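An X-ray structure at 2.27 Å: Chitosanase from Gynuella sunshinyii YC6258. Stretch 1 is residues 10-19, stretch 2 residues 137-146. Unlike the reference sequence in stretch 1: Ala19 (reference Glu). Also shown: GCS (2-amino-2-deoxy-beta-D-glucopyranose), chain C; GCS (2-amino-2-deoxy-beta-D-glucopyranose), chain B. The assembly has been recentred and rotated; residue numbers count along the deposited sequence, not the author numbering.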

# COMPACT_ATOMS: atom_id res chain seq x y z
N LEU A 10 -3.00 -5.23 13.22
CA LEU A 10 -4.34 -4.96 12.74
C LEU A 10 -4.31 -4.25 11.38
O LEU A 10 -4.94 -4.70 10.42
N ALA A 11 -3.55 -3.15 11.29
CA ALA A 11 -3.39 -2.46 10.02
C ALA A 11 -2.92 -3.40 8.92
O ALA A 11 -3.48 -3.43 7.82
N ASP A 12 -1.89 -4.21 9.22
CA ASP A 12 -1.35 -5.10 8.20
C ASP A 12 -2.38 -6.14 7.77
O ASP A 12 -2.47 -6.47 6.59
N GLN A 13 -3.15 -6.67 8.72
CA GLN A 13 -4.11 -7.70 8.35
C GLN A 13 -5.27 -7.10 7.55
O GLN A 13 -5.79 -7.75 6.63
N ILE A 14 -5.65 -5.86 7.86
CA ILE A 14 -6.73 -5.19 7.13
C ILE A 14 -6.31 -4.89 5.70
O ILE A 14 -7.05 -5.18 4.74
N ILE A 15 -5.13 -4.30 5.52
CA ILE A 15 -4.64 -3.96 4.19
C ILE A 15 -4.40 -5.22 3.38
O ILE A 15 -4.64 -5.25 2.17
N SER A 16 -3.93 -6.27 4.04
CA SER A 16 -3.79 -7.54 3.36
C SER A 16 -5.15 -8.02 2.83
O SER A 16 -5.26 -8.47 1.68
N ILE A 17 -6.19 -7.92 3.65
CA ILE A 17 -7.54 -8.26 3.19
C ILE A 17 -7.97 -7.34 2.06
O ILE A 17 -8.51 -7.79 1.05
N PHE A 18 -7.71 -6.03 2.21
CA PHE A 18 -8.06 -5.08 1.16
C PHE A 18 -7.53 -5.53 -0.18
O PHE A 18 -8.24 -5.47 -1.19
N ALA A 19 -6.30 -6.01 -0.21
CA ALA A 19 -5.61 -6.25 -1.46
C ALA A 19 -5.73 -7.68 -1.95
O ALA A 19 -5.75 -7.92 -3.16
N LEU A 137 -4.41 7.11 10.62
CA LEU A 137 -3.10 6.55 10.29
C LEU A 137 -3.23 5.35 9.36
O LEU A 137 -2.47 5.20 8.40
N LEU A 138 -4.21 4.49 9.63
CA LEU A 138 -4.45 3.35 8.77
C LEU A 138 -4.82 3.81 7.37
O LEU A 138 -4.26 3.32 6.38
N ALA A 139 -5.70 4.81 7.27
CA ALA A 139 -6.13 5.31 5.97
C ALA A 139 -4.96 5.90 5.20
O ALA A 139 -4.85 5.71 3.98
N LEU A 140 -4.08 6.63 5.89
CA LEU A 140 -2.91 7.16 5.18
C LEU A 140 -1.96 6.05 4.77
O LEU A 140 -1.32 6.14 3.71
N TYR A 141 -1.87 5.00 5.58
CA TYR A 141 -0.91 3.94 5.29
C TYR A 141 -1.39 3.08 4.12
O TYR A 141 -0.62 2.74 3.22
N ASP A 142 -2.68 2.74 4.13
CA ASP A 142 -3.27 2.02 3.01
C ASP A 142 -3.17 2.84 1.73
O ASP A 142 -2.85 2.29 0.67
N ALA A 143 -3.44 4.15 1.81
CA ALA A 143 -3.35 4.98 0.61
C ALA A 143 -1.92 5.08 0.10
O ALA A 143 -1.68 5.07 -1.12
N ILE A 144 -0.94 5.19 1.00
CA ILE A 144 0.43 5.30 0.48
C ILE A 144 0.83 4.02 -0.24
O ILE A 144 1.57 4.06 -1.22
N ILE A 145 0.30 2.87 0.18
CA ILE A 145 0.70 1.61 -0.42
C ILE A 145 0.16 1.48 -1.84
O ILE A 145 0.87 1.05 -2.76
N GLN A 146 -1.11 1.86 -2.05
CA GLN A 146 -1.77 1.72 -3.34
C GLN A 146 -1.44 2.88 -4.26
O GLN A 146 -1.24 2.68 -5.46

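What fills the centre of the contact between these two helices, whose axes come within 10.6 Å and cross at -46°? Ile15 does, pointing toward the other helix with chi1 m and chi2 t and sitting as a knob among Leu138, Tyr141, Asp142 and Ile145. Its CD1 lies 4.0 Å from Leu138 CD1 and 3.4 Å from Tyr141 CD2, while its CG2 meets Ile145 CD1 at 4.1 Å. Ile15 loses more surface to the other stretch than any other residue here.

How does the apolar packing continue toward the N-terminal ends of the two stretches? Leu138, chi1 t and chi2 p, spreads its two methyls over different neighbours: CD1 is 3.6 Å from Ala11 CB, and CD2 is 3.8 Å from Ile14 CD1, carried by an m,t side chain. The backbones are close here, with Ala11 CA 6.0 Å from Leu138 CA, and nearly as close at the next pair, with Ile15 CA 6.2 Å from Asp142 CA.

Where does a charged group enter this largely apolar surface? Asp142 also points toward stretch 1, with chi1 t, and its OD1 approaches Ile15 CG1 and Phe18 CD2, each at 3.4 Å. The carboxylate oxygen meets the Phe18 ring at its edge, near the ring plane; Phe18 has chi1 m. Neither contact is a hydrogen bond, and both Asp142 carboxylate oxygens find their polar partners elsewhere in the structure.

What closes the polar edge? Tyr141, chi1 t, carries its hydroxyl out to Asp12, whose CA-to-CB bond points sideways but whose m rotamer brings the carboxylate nearer. Asp12 OD1 and Tyr141 OH are 3.5 Å apart without a direct hydrogen bond; water 1 bridges them, donating to Asp12 OD1 at 3.1 Å and lying 2.8 Å from Tyr141 OH. Away from this interface, the chain C glucosamine donates a very short hydrogen bond from O3 to Gln146 O, at 2.4 Å.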

# COMPACT_ATOMS: atom_id res chain seq x y z
CB LEU A 10 -5.08 -4.12 13.77
CG LEU A 10 -6.51 -4.39 14.20
CD1 LEU A 10 -6.84 -5.84 14.35
CD2 LEU A 10 -6.68 -3.70 15.52
CB ALA A 11 -2.42 -1.29 10.18
CB ASP A 12 -0.08 -5.80 8.72
CG ASP A 12 1.09 -4.85 8.87
OD1 ASP A 12 1.00 -3.72 8.34
OD2 ASP A 12 2.10 -5.23 9.50
CB GLN A 13 -4.61 -8.42 9.59
CG GLN A 13 -3.59 -9.42 10.08
CD GLN A 13 -3.94 -10.10 11.39
OE1 GLN A 13 -5.06 -9.99 11.90
NE2 GLN A 13 -2.98 -10.82 11.94
CB ILE A 14 -7.15 -3.89 7.86
CG1 ILE A 14 -7.81 -4.20 9.20
CG2 ILE A 14 -8.05 -3.05 6.98
CD1 ILE A 14 -8.01 -2.96 10.08
CB ILE A 15 -3.37 -3.10 4.31
CG1 ILE A 15 -3.73 -1.76 4.95
CG2 ILE A 15 -2.68 -2.93 2.94
CD1 ILE A 15 -2.55 -0.91 5.30
CB SER A 16 -3.16 -8.57 4.30
OG SER A 16 -2.89 -9.77 3.60
CB ILE A 17 -8.53 -8.22 4.37
CG1 ILE A 17 -8.30 -9.40 5.31
CG2 ILE A 17 -9.98 -8.22 3.85
CD1 ILE A 17 -8.99 -9.25 6.66
CB PHE A 18 -7.50 -3.70 1.49
CG PHE A 18 -8.29 -2.95 2.52
CD1 PHE A 18 -9.48 -3.48 3.02
CD2 PHE A 18 -7.85 -1.73 3.01
CE1 PHE A 18 -10.20 -2.81 3.98
CE2 PHE A 18 -8.57 -1.05 3.96
CZ PHE A 18 -9.76 -1.58 4.45
CB ALA A 19 -4.13 -5.88 -1.31
CB LEU A 137 -2.35 6.15 11.57
CG LEU A 137 -1.56 7.22 12.33
CD1 LEU A 137 -2.31 8.54 12.43
CD2 LEU A 137 -1.17 6.74 13.74
CB LEU A 138 -5.56 2.49 9.39
CG LEU A 138 -6.07 1.35 8.51
CD1 LEU A 138 -4.97 0.34 8.24
CD2 LEU A 138 -7.26 0.69 9.18
CB ALA A 139 -7.23 6.35 6.14
CB LEU A 140 -2.17 8.17 6.05
CG LEU A 140 -2.97 9.42 6.38
CD1 LEU A 140 -2.27 10.22 7.50
CD2 LEU A 140 -3.18 10.28 5.15
CB TYR A 141 -0.71 3.10 6.54
CG TYR A 141 0.20 1.91 6.40
CD1 TYR A 141 1.38 1.97 5.69
CD2 TYR A 141 -0.13 0.72 7.04
CE1 TYR A 141 2.21 0.86 5.60
CE2 TYR A 141 0.67 -0.38 6.96
CZ TYR A 141 1.84 -0.32 6.24
OH TYR A 141 2.62 -1.44 6.18
CB ASP A 142 -4.72 1.68 3.31
CG ASP A 142 -5.35 0.82 2.23
OD1 ASP A 142 -4.86 -0.32 2.05
OD2 ASP A 142 -6.32 1.27 1.56
CB ALA A 143 -3.94 6.37 0.88
CB ILE A 144 1.43 5.68 1.60
CG1 ILE A 144 2.59 6.50 1.02
CG2 ILE A 144 1.97 4.45 2.30
CD1 ILE A 144 3.54 7.05 2.05
CB ILE A 145 0.25 0.44 0.46
CG1 ILE A 145 1.21 0.28 1.65
CG2 ILE A 145 0.16 -0.87 -0.36
CD1 ILE A 145 0.66 -0.54 2.75
CB GLN A 146 -3.29 1.60 -3.14
CG GLN A 146 -4.09 1.50 -4.44
CD GLN A 146 -5.57 1.19 -4.23
OE1 GLN A 146 -6.22 1.71 -3.33
NE2 GLN A 146 -6.11 0.35 -5.10
C1 GCS C . -1.23 -2.71 -7.56
C2 GCS C . -1.97 -1.29 -7.87
C3 GCS C . -0.85 -0.27 -7.33
C4 GCS C . -0.09 -0.62 -6.00
C5 GCS C . 0.21 -2.04 -5.47
C6 GCS C . 0.08 -1.98 -4.21
N2 GCS C . -2.31 -1.10 -9.16
O1 GCS C . -2.24 -3.59 -7.86
O3 GCS C . -1.67 0.84 -6.93
O5 GCS C . -0.73 -2.86 -6.28
O6 GCS C . -0.20 -3.28 -3.67
C1 GCS B . 2.17 0.88 -6.08
C2 GCS B . 3.68 0.86 -6.12
C3 GCS B . 4.19 2.23 -5.75
C4 GCS B . 3.68 3.30 -6.70
C5 GCS B . 2.19 2.99 -6.90
C6 GCS B . 1.45 3.82 -7.91
N2 GCS B . 4.28 -0.15 -5.34
O1 GCS B . 1.48 -0.33 -6.42
O3 GCS B . 5.56 2.15 -5.83
O4 GCS B . 4.19 4.33 -6.52
O5 GCS B . 1.92 1.64 -7.20
O6 GCS B . 2.20 4.08 -9.05
O HOH W 1 1.39 -3.76 5.27